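Local coordinates for nickel ABC transporter (Nickel-binding protein) (Bacillus halodurans, PDB 3T66) that probably acts as the extracellular solute-binding component of an ABC importer, taking up nickel or peptides, at residues 149-152 with 153-156. Sequence-based numbering, arbitrary orientation.
Sequences EEDF and TNHP
D151 and N154 grip each other side chain to side chain, closing a tight turn in the loop between strands 121-126 and 162-168. The amide ND2 of N154 serves both carboxylate oxygens. The straighter bond, from N154 ND2 to D151 OD2, is 3.2 Å long (165° at the hydrogen), meeting the syn lone pair and lying in the plane of the amide; the one to OD1 is bent and weak. Carboxylate and amide planes stand 68° apart. D151 carries CG anti to its own backbone N (chi1 -165°), which swings the carboxylate over to N154.

In the backbone, the carbonyl oxygen of D151 takes two weak bonds, from N154 N (3.4 Å) and H155 N (2.7 Å). D151 itself centres an inverse gamma turn, with a weak bond from F152 N to E150 O.

Nonpolar contact is slight: CB of D151 lies 4.1 Å from CB of H155. F152 points its CB away from 153-156, and its ring makes a cation-pi contact with R98, while P156 rests on L26.

With an alanine at N154, the D151 carboxylate would probably lose its amide partner and be freer to rotate. Chemically, in this tight turn of a surface loop, away from the calcium site, a neutral amide donates to both carboxylate oxygens and so probably steadies the negative group without cancelling its charge.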
loop_
_atom_site.group_PDB
_atom_site.type_symbol
_atom_site.label_atom_id
_atom_site.label_comp_id
_atom_site.label_asym_id
_atom_site.label_seq_id
_atom_site.Cartn_x
_atom_site.Cartn_y
_atom_site.Cartn_z
ATOM N N GLU A 149 -7.089 -30.738 2.606
ATOM C CA GLU A 149 -5.770 -30.974 3.132
ATOM C C GLU A 149 -5.648 -30.238 4.450
ATOM O O GLU A 149 -5.451 -29.049 4.484
ATOM C CB GLU A 149 -4.761 -30.465 2.124
ATOM C CG GLU A 149 -3.430 -31.121 2.179
ATOM C CD GLU A 149 -3.360 -32.307 1.296
ATOM O OE1 GLU A 149 -4.216 -32.436 0.424
ATOM O OE2 GLU A 149 -2.458 -33.122 1.474
ATOM N N GLU A 150 -5.721 -30.989 5.532
ATOM C CA GLU A 150 -5.898 -30.504 6.896
ATOM C C GLU A 150 -4.901 -29.633 7.639
ATOM O O GLU A 150 -5.327 -28.837 8.428
ATOM C CB GLU A 150 -6.374 -31.628 7.793
ATOM N N ASP A 151 -3.600 -29.833 7.481
ATOM C CA ASP A 151 -2.612 -29.109 8.278
ATOM C C ASP A 151 -2.275 -27.732 7.762
ATOM O O ASP A 151 -1.250 -27.510 7.202
ATOM C CB ASP A 151 -1.338 -29.920 8.329
ATOM C CG ASP A 151 -0.394 -29.467 9.393
ATOM O OD1 ASP A 151 -0.747 -28.602 10.198
ATOM O OD2 ASP A 151 0.721 -29.991 9.416
ATOM N N PHE A 152 -3.158 -26.799 8.007
ATOM C CA PHE A 152 -3.048 -25.444 7.543
ATOM C C PHE A 152 -1.950 -24.611 8.195
ATOM O O PHE A 152 -1.324 -23.784 7.528
ATOM C CB PHE A 152 -4.379 -24.750 7.746
ATOM C CG PHE A 152 -5.528 -25.402 7.018
ATOM C CD1 PHE A 152 -5.510 -25.551 5.646
ATOM C CD2 PHE A 152 -6.643 -25.852 7.713
ATOM C CE1 PHE A 152 -6.571 -26.129 4.983
ATOM C CE2 PHE A 152 -7.719 -26.424 7.043
ATOM C CZ PHE A 152 -7.681 -26.567 5.677
ATOM N N THR A 153 -1.721 -24.798 9.482
ATOM C CA THR A 153 -0.650 -24.073 10.124
ATOM C C THR A 153 0.692 -24.370 9.486
ATOM O O THR A 153 1.524 -23.468 9.333
ATOM C CB THR A 153 -0.533 -24.392 11.629
ATOM O OG1 THR A 153 -1.776 -24.085 12.270
ATOM C CG2 THR A 153 0.579 -23.574 12.283
ATOM N N ASN A 154 0.906 -25.622 9.107
ATOM C CA ASN A 154 2.258 -26.042 8.755
ATOM C C ASN A 154 2.400 -26.561 7.337
ATOM O O ASN A 154 3.513 -26.894 6.911
ATOM C CB ASN A 154 2.749 -27.126 9.711
ATOM C CG ASN A 154 2.281 -26.912 11.135
ATOM O OD1 ASN A 154 2.751 -25.986 11.817
ATOM N ND2 ASN A 154 1.352 -27.771 11.603
ATOM N N HIS A 155 1.291 -26.647 6.610
ATOM C CA HIS A 155 1.315 -27.306 5.318
ATOM C C HIS A 155 0.139 -26.913 4.429
ATOM O O HIS A 155 -0.762 -27.714 4.198
ATOM C CB HIS A 155 1.348 -28.817 5.501
ATOM C CG HIS A 155 2.126 -29.528 4.444
ATOM N ND1 HIS A 155 1.843 -29.397 3.100
ATOM C CD2 HIS A 155 3.175 -30.385 4.528
ATOM C CE1 HIS A 155 2.685 -30.140 2.399
ATOM N NE2 HIS A 155 3.506 -30.742 3.242
ATOM N N PRO A 156 0.143 -25.669 3.939
ATOM C CA PRO A 156 -0.863 -25.200 2.982
ATOM C C PRO A 156 -0.674 -25.717 1.536
ATOM O O PRO A 156 0.407 -25.667 0.965
ATOM C CB PRO A 156 -0.722 -23.666 3.045
ATOM C CG PRO A 156 0.622 -23.397 3.627
ATOM C CD PRO A 156 1.002 -24.579 4.460
#